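Local coordinates for protein minor fimbrium subunit Mfa5 (PDB 6TO1) that serves as an accessory subunit of the minor fimbriae, surface pili through which Porphyromonas gingivalis forms biofilms and adheres to host cells and other bacteria, at residues G531-H536 with Y594-T599; V538-D543 with Y638-L643; I547-T552 with E559-Q564. One frame throughout, in Å; residues are numbered along the deposited sequence.

Contact 1: G531-H536 with Y594-T599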
ATOM      1  N   GLY A 531     -20.329  22.652  33.660  1.00 22.00           N
ATOM      2  CA  GLY A 531     -19.878  22.380  35.002  1.00 22.16           C
ATOM      3  C   GLY A 531     -21.047  22.084  35.929  1.00 24.85           C
ATOM      4  O   GLY A 531     -22.197  21.950  35.494  1.00 23.38           O
ATOM      5  N   VAL A 532     -20.712  21.927  37.209  1.00 21.40           N
ATOM      6  CA  VAL A 532     -21.707  21.677  38.243  1.00 25.36           C
ATOM      7  C   VAL A 532     -21.392  22.516  39.468  1.00 27.88           C
ATOM      8  O   VAL A 532     -20.261  22.948  39.684  1.00 24.25           O
ATOM      9  CB  VAL A 532     -21.779  20.198  38.656  1.00 21.24           C
ATOM     10  CG1 VAL A 532     -22.169  19.324  37.487  1.00 25.47           C
ATOM     11  CG2 VAL A 532     -20.458  19.733  39.268  1.00 24.36           C
ATOM     12  N   ILE A 533     -22.422  22.734  40.290  1.00 27.26           N
ATOM     13  CA  ILE A 533     -22.260  23.342  41.602  1.00 25.22           C
ATOM     14  C   ILE A 533     -22.977  22.451  42.595  1.00 29.74           C
ATOM     15  O   ILE A 533     -24.192  22.243  42.485  1.00 24.32           O
ATOM     16  CB  ILE A 533     -22.784  24.788  41.647  1.00 28.15           C
ATOM     17  CG1 ILE A 533     -21.839  25.664  40.829  1.00 24.00           C
ATOM     18  CG2 ILE A 533     -22.880  25.302  43.097  1.00 26.43           C
ATOM     19  CD1 ILE A 533     -22.305  27.096  40.554  1.00 23.27           C
ATOM     20  N   LYS A 534     -22.215  21.853  43.497  1.00 22.79           N
ATOM     21  CA  LYS A 534     -22.748  20.987  44.520  1.00 22.26           C
ATOM     22  C   LYS A 534     -22.995  21.832  45.769  1.00 20.39           C
ATOM     23  O   LYS A 534     -22.191  22.710  46.097  1.00 23.32           O
ATOM     24  CB  LYS A 534     -21.773  19.868  44.838  1.00 27.86           C
ATOM     25  CG  LYS A 534     -21.472  18.975  43.649  1.00 31.95           C
ATOM     26  CD  LYS A 534     -20.677  17.766  44.081  1.00 34.96           C
ATOM     27  CE  LYS A 534     -19.261  17.776  43.512  1.00 43.74           C
ATOM     28  NZ  LYS A 534     -18.599  16.438  43.724  1.00 44.46           N
ATOM     29  N   ARG A 535     -24.117  21.575  46.433  1.00 24.47           N
ATOM     30  CA  ARG A 535     -24.451  22.203  47.711  1.00 25.17           C
ATOM     31  C   ARG A 535     -24.386  21.141  48.798  1.00 21.48           C
ATOM     32  O   ARG A 535     -25.003  20.077  48.673  1.00 28.92           O
ATOM     33  CB  ARG A 535     -25.840  22.835  47.630  1.00 23.95           C
ATOM     34  CG  ARG A 535     -25.902  23.948  46.597  1.00 19.82           C
ATOM     35  CD  ARG A 535     -27.250  24.685  46.639  1.00 24.31           C
ATOM     36  NE  ARG A 535     -28.297  23.890  46.004  1.00 23.11           N
ATOM     37  CZ  ARG A 535     -29.462  24.373  45.593  1.00 28.00           C
ATOM     38  NH1 ARG A 535     -29.763  25.655  45.781  1.00 28.72           N
ATOM     39  NH2 ARG A 535     -30.326  23.574  44.989  1.00 31.64           N
ATOM     40  N   HIS A 536     -23.597  21.408  49.835  1.00 22.64           N
ATOM     41  CA  HIS A 536     -23.433  20.497  50.954  1.00 20.04           C
ATOM     42  C   HIS A 536     -24.014  21.150  52.208  1.00 18.45           C
ATOM     43  O   HIS A 536     -23.996  22.375  52.341  1.00 22.07           O
ATOM     44  CB  HIS A 536     -21.967  20.173  51.212  1.00 23.72           C
ATOM     45  CG  HIS A 536     -21.213  19.739  49.993  1.00 28.47           C
ATOM     46  ND1 HIS A 536     -21.029  18.410  49.668  1.00 29.51           N
ATOM     47  CD2 HIS A 536     -20.580  20.458  49.035  1.00 29.36           C
ATOM     48  CE1 HIS A 536     -20.311  18.328  48.557  1.00 28.99           C
ATOM     49  NE2 HIS A 536     -20.039  19.557  48.143  1.00 23.23           N
ATOM     50  N   TYR A 594     -21.810  32.318  40.419  1.00 28.46           N
ATOM     51  CA  TYR A 594     -23.248  32.201  40.564  1.00 30.93           C
ATOM     52  C   TYR A 594     -23.624  32.443  42.020  1.00 29.15           C
ATOM     53  O   TYR A 594     -22.833  32.163  42.929  1.00 27.83           O
ATOM     54  CB  TYR A 594     -23.727  30.841  40.118  1.00 33.73           C
ATOM     55  CG  TYR A 594     -23.540  30.649  38.642  1.00 33.47           C
ATOM     56  CD1 TYR A 594     -24.555  30.970  37.756  1.00 35.64           C
ATOM     57  CD2 TYR A 594     -22.341  30.174  38.131  1.00 28.79           C
ATOM     58  CE1 TYR A 594     -24.402  30.813  36.408  1.00 37.16           C
ATOM     59  CE2 TYR A 594     -22.178  30.013  36.767  1.00 28.75           C
ATOM     60  CZ  TYR A 594     -23.212  30.332  35.919  1.00 31.96           C
ATOM     61  OH  TYR A 594     -23.073  30.192  34.563  1.00 34.28           O
ATOM     62  N   SER A 595     -24.846  32.951  42.222  1.00 35.91           N
ATOM     63  CA  SER A 595     -25.379  33.259  43.552  1.00 28.68           C
ATOM     64  C   SER A 595     -26.167  32.052  44.039  1.00 25.42           C
ATOM     65  O   SER A 595     -27.264  31.758  43.541  1.00 32.81           O
ATOM     66  CB  SER A 595     -26.234  34.527  43.506  1.00 35.42           C
ATOM     67  OG  SER A 595     -26.807  34.795  44.778  1.00 46.60           O
ATOM     68  N   VAL A 596     -25.594  31.316  44.980  1.00 25.76           N
ATOM     69  CA  VAL A 596     -26.081  29.984  45.315  1.00 23.64           C
ATOM     70  C   VAL A 596     -26.717  30.029  46.699  1.00 26.19           C
ATOM     71  O   VAL A 596     -26.019  30.322  47.680  1.00 25.89           O
ATOM     72  CB  VAL A 596     -24.959  28.936  45.271  1.00 21.23           C
ATOM     73  CG1 VAL A 596     -25.508  27.598  45.625  1.00 24.54           C
ATOM     74  CG2 VAL A 596     -24.345  28.956  43.876  1.00 24.74           C
ATOM     75  N   PRO A 597     -28.004  29.715  46.827  1.00 28.15           N
ATOM     76  CA  PRO A 597     -28.615  29.638  48.151  1.00 33.57           C
ATOM     77  C   PRO A 597     -28.750  28.195  48.595  1.00 24.60           C
ATOM     78  O   PRO A 597     -28.810  27.276  47.765  1.00 25.41           O
ATOM     79  CB  PRO A 597     -29.992  30.277  47.915  1.00 23.46           C
ATOM     80  CG  PRO A 597     -30.379  29.681  46.565  1.00 31.13           C
ATOM     81  CD  PRO A 597     -29.030  29.498  45.784  1.00 28.30           C
ATOM     82  N   PRO A 598     -28.838  27.944  49.899  1.00 23.97           N
ATOM     83  CA  PRO A 598     -29.203  26.596  50.350  1.00 22.75           C
ATOM     84  C   PRO A 598     -30.653  26.290  49.980  1.00 24.46           C
ATOM     85  O   PRO A 598     -31.493  27.188  49.864  1.00 26.59           O
ATOM     86  CB  PRO A 598     -29.009  26.660  51.871  1.00 23.40           C
ATOM     87  CG  PRO A 598     -29.253  28.104  52.209  1.00 22.42           C
ATOM     88  CD  PRO A 598     -28.816  28.935  51.002  1.00 24.16           C
ATOM     89  N   THR A 599     -30.948  25.013  49.770  1.00 27.72           N
ATOM     90  CA  THR A 599     -32.334  24.652  49.489  1.00 27.93           C
ATOM     91  C   THR A 599     -33.233  24.950  50.682  1.00 33.81           C
ATOM     92  O   THR A 599     -34.414  25.250  50.505  1.00 30.64           O
ATOM     93  CB  THR A 599     -32.454  23.188  49.096  1.00 29.44           C
ATOM     94  OG1 THR A 599     -31.885  22.347  50.099  1.00 46.96           O
ATOM     95  CG2 THR A 599     -31.725  22.975  47.799  1.00 26.94           C
TER
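Ile533 and Arg535 of strand 531-536 meet Tyr594 and Val596 of strand 594-596 across two strand segments whose axes pass 10.1 Å apart at 23°, nearly parallel and joined by side chains instead of backbone bonds. At one end CD1 of Ile533 comes obliquely to the Tyr594 ring, 3.9 Å from its CD2. Next to it Ile533 and Val596 meet tip to tip through their CG2 methyls. The other methyl of Val596, CG1, lies anti to the backbone N (chi1 180°) and presses on Arg535, 3.5 Å from its CD. Arg535 NH1 donates to Pro597 O at 2.7 Å; the bond is bent at the hydrogen (144°) and the oxygen is tilted somewhat out of the guanidinium plane. Thr599 lays CG2 over one face of the guanidinium, toward its rim, 3.2 Å from NH2, while its OG1 bonds to Tyr537 OH. Arg535 NE makes a salt bridge to Asp567 of strand 565-568, a neighbour in its own sheet, which probably helps to balance its charge. Ile626 and Ile628 extend the apolar patch. Apolar side chains of two separate beta sheets thus meet face to face, a beta-sandwich-like packing with an arginine bonded across it to the loop after the second strand.

Contact 2: V538-D543 with Y638-L643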
ATOM      1  N   VAL A 538     -23.809  20.844  56.253  1.00 22.23           N
ATOM      2  CA  VAL A 538     -22.932  20.260  57.254  1.00 24.79           C
ATOM      3  C   VAL A 538     -23.088  20.926  58.616  1.00 24.27           C
ATOM      4  O   VAL A 538     -23.554  22.057  58.745  1.00 23.13           O
ATOM      5  CB  VAL A 538     -21.446  20.325  56.802  1.00 25.61           C
ATOM      6  CG1 VAL A 538     -21.254  19.517  55.491  1.00 27.51           C
ATOM      7  CG2 VAL A 538     -20.992  21.746  56.626  1.00 30.93           C
ATOM      8  N   LEU A 539     -22.582  20.228  59.621  1.00 22.88           N
ATOM      9  CA  LEU A 539     -22.784  20.541  61.025  1.00 25.17           C
ATOM     10  C   LEU A 539     -21.609  21.328  61.582  1.00 35.27           C
ATOM     11  O   LEU A 539     -20.450  20.971  61.351  1.00 30.60           O
ATOM     12  CB  LEU A 539     -22.965  19.239  61.809  1.00 27.70           C
ATOM     13  CG  LEU A 539     -23.173  19.315  63.331  1.00 28.52           C
ATOM     14  CD1 LEU A 539     -24.485  20.049  63.566  1.00 26.47           C
ATOM     15  CD2 LEU A 539     -23.185  17.959  63.998  1.00 30.29           C
ATOM     16  N   VAL A 540     -21.913  22.415  62.293  1.00 25.33           N
ATOM     17  CA  VAL A 540     -20.921  23.109  63.104  1.00 27.88           C
ATOM     18  C   VAL A 540     -21.422  23.146  64.542  1.00 33.19           C
ATOM     19  O   VAL A 540     -22.615  22.980  64.829  1.00 28.63           O
ATOM     20  CB  VAL A 540     -20.610  24.533  62.618  1.00 28.11           C
ATOM     21  CG1 VAL A 540     -20.019  24.513  61.218  1.00 25.51           C
ATOM     22  CG2 VAL A 540     -21.875  25.405  62.677  1.00 27.10           C
ATOM     23  N   ASN A 541     -20.495  23.374  65.458  1.00 32.08           N
ATOM     24  CA  ASN A 541     -20.903  23.520  66.838  1.00 34.08           C
ATOM     25  C   ASN A 541     -21.313  24.963  67.127  1.00 29.44           C
ATOM     26  O   ASN A 541     -21.370  25.832  66.245  1.00 30.53           O
ATOM     27  CB  ASN A 541     -19.796  23.028  67.785  1.00 28.99           C
ATOM     28  CG  ASN A 541     -18.541  23.850  67.711  1.00 32.77           C
ATOM     29  OD1 ASN A 541     -18.558  24.996  67.276  1.00 32.27           O
ATOM     30  ND2 ASN A 541     -17.427  23.272  68.163  1.00 41.69           N
ATOM     31  N   LYS A 542     -21.615  25.186  68.420  1.00 38.92           N
ATOM     32  CA  LYS A 542     -21.945  26.502  68.965  1.00 36.70           C
ATOM     33  C   LYS A 542     -20.996  27.619  68.599  1.00 36.82           C
ATOM     34  O   LYS A 542     -21.397  28.783  68.597  1.00 38.40           O
ATOM     35  CB  LYS A 542     -21.827  26.430  70.467  1.00 47.58           C
ATOM     36  CG  LYS A 542     -22.662  25.501  71.138  1.00 56.17           C
ATOM     37  CD  LYS A 542     -22.088  25.124  72.504  1.00 70.72           C
ATOM     38  CE  LYS A 542     -21.906  26.313  73.395  1.00 67.98           C
ATOM     39  NZ  LYS A 542     -20.708  26.167  74.333  1.00 68.54           N
ATOM     40  N   ASP A 543     -19.722  27.322  68.518  1.00 37.86           N
ATOM     41  CA  ASP A 543     -18.690  28.284  68.261  1.00 36.06           C
ATOM     42  C   ASP A 543     -18.378  28.339  66.791  1.00 35.61           C
ATOM     43  O   ASP A 543     -17.390  28.960  66.408  1.00 35.80           O
ATOM     44  CB  ASP A 543     -17.459  27.905  69.093  1.00 35.21           C
ATOM     45  CG  ASP A 543     -17.688  28.118  70.579  1.00 45.23           C
ATOM     46  OD1 ASP A 543     -18.116  29.231  70.940  1.00 44.24           O
ATOM     47  OD2 ASP A 543     -17.491  27.174  71.370  1.00 44.41           O
ATOM     48  N   TYR A 638     -20.632  24.987  50.937  1.00 23.17           N
ATOM     49  CA  TYR A 638     -20.755  24.352  52.246  1.00 16.35           C
ATOM     50  C   TYR A 638     -21.648  25.242  53.108  1.00 17.74           C
ATOM     51  O   TYR A 638     -21.210  26.277  53.605  1.00 23.55           O
ATOM     52  CB  TYR A 638     -19.401  24.146  52.886  1.00 21.57           C
ATOM     53  CG  TYR A 638     -18.672  23.026  52.178  1.00 22.44           C
ATOM     54  CD1 TYR A 638     -18.902  21.714  52.533  1.00 25.76           C
ATOM     55  CD2 TYR A 638     -17.811  23.286  51.122  1.00 27.37           C
ATOM     56  CE1 TYR A 638     -18.271  20.668  51.892  1.00 33.52           C
ATOM     57  CE2 TYR A 638     -17.162  22.237  50.475  1.00 25.36           C
ATOM     58  CZ  TYR A 638     -17.411  20.925  50.877  1.00 31.38           C
ATOM     59  OH  TYR A 638     -16.813  19.835  50.261  1.00 41.22           O
ATOM     60  N   PHE A 639     -22.896  24.832  53.265  1.00 24.31           N
ATOM     61  CA  PHE A 639     -23.831  25.532  54.139  1.00 22.18           C
ATOM     62  C   PHE A 639     -23.765  24.904  55.523  1.00 21.74           C
ATOM     63  O   PHE A 639     -23.952  23.705  55.662  1.00 19.21           O
ATOM     64  CB  PHE A 639     -25.216  25.463  53.508  1.00 20.19           C
ATOM     65  CG  PHE A 639     -25.301  26.155  52.187  1.00 20.66           C
ATOM     66  CD1 PHE A 639     -25.099  27.513  52.092  1.00 20.69           C
ATOM     67  CD2 PHE A 639     -25.562  25.433  51.008  1.00 20.22           C
ATOM     68  CE1 PHE A 639     -25.183  28.168  50.874  1.00 24.93           C
ATOM     69  CE2 PHE A 639     -25.657  26.085  49.793  1.00 22.23           C
ATOM     70  CZ  PHE A 639     -25.462  27.447  49.714  1.00 25.48           C
ATOM     71  N   ALA A 640     -23.493  25.732  56.537  1.00 20.53           N
ATOM     72  CA  ALA A 640     -23.308  25.307  57.915  1.00 23.94           C
ATOM     73  C   ALA A 640     -24.602  25.448  58.705  1.00 19.20           C
ATOM     74  O   ALA A 640     -25.377  26.387  58.502  1.00 20.82           O
ATOM     75  CB  ALA A 640     -22.220  26.149  58.589  1.00 24.70           C
ATOM     76  N   TYR A 641     -24.834  24.490  59.582  1.00 18.20           N
ATOM     77  CA  TYR A 641     -26.003  24.456  60.450  1.00 19.62           C
ATOM     78  C   TYR A 641     -25.557  24.085  61.851  1.00 24.89           C
ATOM     79  O   TYR A 641     -24.678  23.229  62.010  1.00 25.84           O
ATOM     80  CB  TYR A 641     -27.042  23.422  59.968  1.00 19.07           C
ATOM     81  CG  TYR A 641     -27.564  23.757  58.611  1.00 23.03           C
ATOM     82  CD1 TYR A 641     -28.834  24.285  58.430  1.00 19.42           C
ATOM     83  CD2 TYR A 641     -26.783  23.529  57.492  1.00 23.36           C
ATOM     84  CE1 TYR A 641     -29.287  24.621  57.179  1.00 22.82           C
ATOM     85  CE2 TYR A 641     -27.218  23.858  56.258  1.00 23.30           C
ATOM     86  CZ  TYR A 641     -28.454  24.397  56.084  1.00 24.51           C
ATOM     87  OH  TYR A 641     -28.820  24.716  54.805  1.00 23.26           O
ATOM     88  N   LYS A 642     -26.190  24.684  62.862  1.00 24.25           N
ATOM     89  CA  LYS A 642     -25.997  24.247  64.231  1.00 25.35           C
ATOM     90  C   LYS A 642     -27.309  23.798  64.859  1.00 25.63           C
ATOM     91  O   LYS A 642     -28.410  24.190  64.455  1.00 25.26           O
ATOM     92  CB  LYS A 642     -25.343  25.336  65.109  1.00 31.76           C
ATOM     93  CG  LYS A 642     -26.156  26.578  65.306  1.00 32.81           C
ATOM     94  CD  LYS A 642     -25.383  27.583  66.208  1.00 32.59           C
ATOM     95  CE  LYS A 642     -26.224  28.833  66.479  1.00 48.08           C
ATOM     96  NZ  LYS A 642     -25.526  29.802  67.392  1.00 47.57           N
ATOM     97  N   LEU A 643     -27.154  22.960  65.875  1.00 24.34           N
ATOM     98  CA  LEU A 643     -28.286  22.405  66.596  1.00 31.21           C
ATOM     99  C   LEU A 643     -29.110  23.505  67.251  1.00 29.13           C
ATOM    100  O   LEU A 643     -28.559  24.422  67.883  1.00 24.75           O
ATOM    101  CB  LEU A 643     -27.748  21.422  67.639  1.00 26.50           C
ATOM    102  CG  LEU A 643     -28.752  20.689  68.517  1.00 27.47           C
ATOM    103  CD1 LEU A 643     -29.553  19.720  67.705  1.00 30.54           C
ATOM    104  CD2 LEU A 643     -28.039  19.975  69.684  1.00 41.46           C
TER
HETATM  105  O   HOH W   1     -24.438  22.072  66.709  1.00 27.45           O
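Val538 and Leu539 pair in parallel with Ala640 and Tyr641, their CA atoms 5.1 Å apart in both pairs. Val538 N donates to Phe639 O, Tyr641 N to Val538 O, and Val540 N reaches Tyr641 O at 2.9 Å. Two CA-H...O contacts, Ala640 to Val538 O and Leu539 to Tyr641 O, tighten the seam, so each of these oxygens takes both an N-H and a CA-H. Val540 sets CG1 against Ala640 CB at 3.8 Å. Tyr641 holds CG anti to the carbonyl carbon (chi1 -62°). The edge of its ring faces Val538 O, which lies in the ring plane 3.8 Å from CD2; its hydroxyl bonds to Asn600 O. Val538 CG1 touches the edge of the Tyr638 ring, more loosely.

Beyond Val540 direct pairing gives way to water. One molecule donates to Val540 O at 2.8 Å and accepts from Leu643 N, bridging the diverging backbones. Lys642 sets CB 3.6 Å from Val540 O, and its extended chain carries NZ toward the backbone of Lys542. Asn541 OD1 takes Asp543 N in an Asx turn, from above the carbonyl plane. The chemistry implies a firmly bonded, apolar pairing in the domain's interior that passes into a more polar margin, bridged by a water and next to the exposed Lys542, where the chain after Val540 departs from its partner.

Contact 3: I547-T552 with E559-Q564. With PO4 (phosphate ion), chain E.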
ATOM      1  N   ILE A 547     -17.663  20.089  62.890  1.00 28.90           N
ATOM      2  CA  ILE A 547     -17.619  19.012  63.868  1.00 32.27           C
ATOM      3  C   ILE A 547     -18.197  17.757  63.246  1.00 32.82           C
ATOM      4  O   ILE A 547     -19.018  17.821  62.332  1.00 32.08           O
ATOM      5  CB  ILE A 547     -18.388  19.341  65.167  1.00 40.87           C
ATOM      6  CG1 ILE A 547     -19.860  19.671  64.882  1.00 33.01           C
ATOM      7  CG2 ILE A 547     -17.703  20.479  65.879  1.00 42.18           C
ATOM      8  CD1 ILE A 547     -20.786  19.393  66.089  1.00 31.41           C
ATOM      9  N   GLN A 548     -17.764  16.610  63.764  1.00 44.94           N
ATOM     10  CA  GLN A 548     -18.478  15.366  63.544  1.00 36.73           C
ATOM     11  C   GLN A 548     -19.736  15.350  64.398  1.00 42.71           C
ATOM     12  O   GLN A 548     -19.970  16.245  65.213  1.00 42.70           O
ATOM     13  CB  GLN A 548     -17.581  14.170  63.868  1.00 46.91           C
ATOM     14  CG  GLN A 548     -16.267  14.186  63.107  1.00 46.61           C
ATOM     15  CD  GLN A 548     -15.325  13.088  63.550  1.00 58.14           C
ATOM     16  OE1 GLN A 548     -15.337  12.673  64.711  1.00 64.97           O
ATOM     17  NE2 GLN A 548     -14.501  12.609  62.624  1.00 55.93           N
ATOM     18  N   ALA A 549     -20.558  14.319  64.194  1.00 33.07           N
ATOM     19  CA  ALA A 549     -21.825  14.232  64.907  1.00 39.63           C
ATOM     20  C   ALA A 549     -21.627  14.149  66.417  1.00 49.75           C
ATOM     21  O   ALA A 549     -22.506  14.565  67.180  1.00 47.14           O
ATOM     22  CB  ALA A 549     -22.620  13.032  64.403  1.00 36.90           C
ATOM     23  N   ASN A 550     -20.492  13.632  66.869  1.00 43.85           N
ATOM     24  CA  ASN A 550     -20.244  13.499  68.298  1.00 48.52           C
ATOM     25  C   ASN A 550     -19.555  14.720  68.887  1.00 48.92           C
ATOM     26  O   ASN A 550     -19.231  14.717  70.080  1.00 46.87           O
ATOM     27  CB  ASN A 550     -19.416  12.238  68.579  1.00 50.95           C
ATOM     28  CG  ASN A 550     -18.014  12.313  68.006  1.00 45.49           C
ATOM     29  OD1 ASN A 550     -17.560  13.357  67.549  1.00 50.86           O
ATOM     30  ND2 ASN A 550     -17.312  11.194  68.047  1.00 56.18           N
ATOM     31  N   GLY A 551     -19.323  15.753  68.082  1.00 37.80           N
ATOM     32  CA  GLY A 551     -18.798  17.007  68.563  1.00 33.24           C
ATOM     33  C   GLY A 551     -17.323  17.210  68.360  1.00 34.77           C
ATOM     34  O   GLY A 551     -16.814  18.299  68.651  1.00 39.57           O
ATOM     35  N   THR A 552     -16.607  16.220  67.860  1.00 45.91           N
ATOM     36  CA  THR A 552     -15.176  16.414  67.734  1.00 44.99           C
ATOM     37  C   THR A 552     -14.889  17.370  66.583  1.00 37.89           C
ATOM     38  O   THR A 552     -15.372  17.193  65.467  1.00 49.05           O
ATOM     39  CB  THR A 552     -14.426  15.111  67.538  1.00 51.71           C
ATOM     40  OG1 THR A 552     -14.684  14.250  68.652  1.00 52.49           O
ATOM     41  CG2 THR A 552     -12.933  15.423  67.483  1.00 59.04           C
ATOM     42  N   GLU A 559     -15.063  18.047  56.022  1.00 31.72           N
ATOM     43  CA  GLU A 559     -14.957  16.894  56.900  1.00 36.51           C
ATOM     44  C   GLU A 559     -16.092  16.813  57.905  1.00 39.08           C
ATOM     45  O   GLU A 559     -16.172  15.834  58.655  1.00 35.17           O
ATOM     46  CB  GLU A 559     -13.626  16.928  57.665  1.00 47.02           C
ATOM     47  CG  GLU A 559     -12.372  16.770  56.800  1.00 49.01           C
ATOM     48  CD  GLU A 559     -11.134  17.362  57.469  1.00 56.49           C
ATOM     49  OE1 GLU A 559     -10.452  16.636  58.220  1.00 65.87           O
ATOM     50  OE2 GLU A 559     -10.851  18.562  57.261  1.00 58.49           O
ATOM     51  N   ALA A 560     -16.951  17.824  57.957  1.00 41.33           N
ATOM     52  CA  ALA A 560     -17.958  17.878  58.999  1.00 40.00           C
ATOM     53  C   ALA A 560     -19.109  16.931  58.691  1.00 33.17           C
ATOM     54  O   ALA A 560     -19.336  16.520  57.549  1.00 35.61           O
ATOM     55  CB  ALA A 560     -18.488  19.307  59.165  1.00 35.00           C
ATOM     56  N   HIS A 561     -19.854  16.614  59.741  1.00 32.76           N
ATOM     57  CA  HIS A 561     -21.011  15.755  59.631  1.00 29.34           C
ATOM     58  C   HIS A 561     -22.010  16.294  58.621  1.00 36.10           C
ATOM     59  O   HIS A 561     -22.370  17.478  58.648  1.00 29.58           O
ATOM     60  CB  HIS A 561     -21.671  15.624  60.994  1.00 31.75           C
ATOM     61  CG  HIS A 561     -22.906  14.783  60.987  1.00 32.93           C
ATOM     62  ND1 HIS A 561     -22.894  13.443  60.661  1.00 40.05           N
ATOM     63  CD2 HIS A 561     -24.198  15.095  61.255  1.00 31.95           C
ATOM     64  CE1 HIS A 561     -24.122  12.961  60.751  1.00 32.72           C
ATOM     65  NE2 HIS A 561     -24.933  13.943  61.115  1.00 28.61           N
ATOM     66  N   VAL A 562     -22.467  15.409  57.742  1.00 30.17           N
ATOM     67  CA  VAL A 562     -23.453  15.742  56.720  1.00 34.21           C
ATOM     68  C   VAL A 562     -24.852  15.579  57.303  1.00 34.00           C
ATOM     69  O   VAL A 562     -25.214  14.496  57.779  1.00 32.34           O
ATOM     70  CB  VAL A 562     -23.274  14.864  55.469  1.00 27.10           C
ATOM     71  CG1 VAL A 562     -24.374  15.162  54.478  1.00 29.76           C
ATOM     72  CG2 VAL A 562     -21.928  15.111  54.866  1.00 30.99           C
ATOM     73  N   LEU A 563     -25.654  16.652  57.238  1.00 28.02           N
ATOM     74  CA  LEU A 563     -26.988  16.658  57.832  1.00 30.72           C
ATOM     75  C   LEU A 563     -28.102  16.359  56.843  1.00 28.34           C
ATOM     76  O   LEU A 563     -29.197  15.964  57.258  1.00 26.24           O
ATOM     77  CB  LEU A 563     -27.283  18.030  58.457  1.00 22.99           C
ATOM     78  CG  LEU A 563     -26.430  18.389  59.667  1.00 23.23           C
ATOM     79  CD1 LEU A 563     -26.471  19.897  59.945  1.00 28.25           C
ATOM     80  CD2 LEU A 563     -26.927  17.593  60.866  1.00 26.51           C
ATOM     81  N   GLN A 564     -27.856  16.574  55.563  1.00 28.01           N
ATOM     82  CA  GLN A 564     -28.865  16.526  54.524  1.00 27.89           C
ATOM     83  C   GLN A 564     -28.139  16.170  53.233  1.00 27.35           C
ATOM     84  O   GLN A 564     -27.016  16.632  53.009  1.00 26.22           O
ATOM     85  CB  GLN A 564     -29.557  17.872  54.425  1.00 27.92           C
ATOM     86  CG  GLN A 564     -30.498  18.028  53.297  1.00 43.23           C
ATOM     87  CD  GLN A 564     -31.249  19.327  53.413  1.00 33.94           C
ATOM     88  OE1 GLN A 564     -32.249  19.412  54.113  1.00 36.05           O
ATOM     89  NE2 GLN A 564     -30.768  20.349  52.737  1.00 36.32           N
TER
HETATM   90  P   PO4 E1104     -19.644  12.035  61.121  1.00 43.03           P
HETATM   91  O1  PO4 E1104     -18.897  13.313  60.836  1.00 47.31           O
HETATM   92  O2  PO4 E1104     -20.190  12.038  62.531  1.00 50.06           O
HETATM   93  O3  PO4 E1104     -18.665  10.900  60.945  1.00 53.29           O
HETATM   94  O4  PO4 E1104     -20.780  11.848  60.132  1.00 39.56           O
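His561, Ile547 and Ala549 carry this contact, in which a loop folds back on the chain that leads into strand 562-563. His561 has CG anti to its backbone N (chi1 178°), and its imidazole lies under the methyl of Ala549. That CB sits over the ring centre, 3.8 Å from the centroid and 10° off the normal, a CH-pi contact. The backbone N of Ala549 is also close, 3.6 Å from His561 CB, so the histidine packs against main chain as well as methyl.

Ile547 takes part through its carbonyl, its side chain being directed to Leu539 and Asn541. His561 N donates to Ile547 O at 3.0 Å. Ala560 closes on the same oxygen, its CB 3.5 Å from Ile547 O.

Ala549 occupies the second position of a type I beta turn from Gln548 to Gly551. Gly551 N closes the turn on Gln548 O, and Gly551 adopts a positive phi that favours glycine. An Asx turn overlaps it, Asn550 OD1 receiving both Thr552 N and Thr552 OG1 from one face of its plane.

A phosphate ion, probably from the crystallisation liquor, spans the two segments. Ala549 N donates to its O2 at 2.8 Å, and His561 ND1 to its O4 at 2.7 Å. O4 lies in the plane of the imidazole at its edge, while the methyl covers one face, and the anion's charge would probably favour a protonated histidine. Gln548 lines the phosphate with CB, 3.4 Å from O1.

How the contacts relate
All three contacts belong to the domain at the C-terminal end of the modelled chain, far from the von Willebrand factor A domain with its magnesium site. Contacts 1 and 2 use successive parts of strand 530-539; their centres lie about 17 Å apart, and their segments alternate along the chain. Strand 634-643 joins them: Phe639 N meets His536 O, and its ring packs on Pro597 and Pro598. Contact 3, centred about 8 Å from contact 2 and about 20 Å from contact 1, lies within the chain loops that both close. Leu539 N reaches His561 O, so strand 530-539 links contact 3 to contact 2, tying loop, sheet and facing strand into one domain.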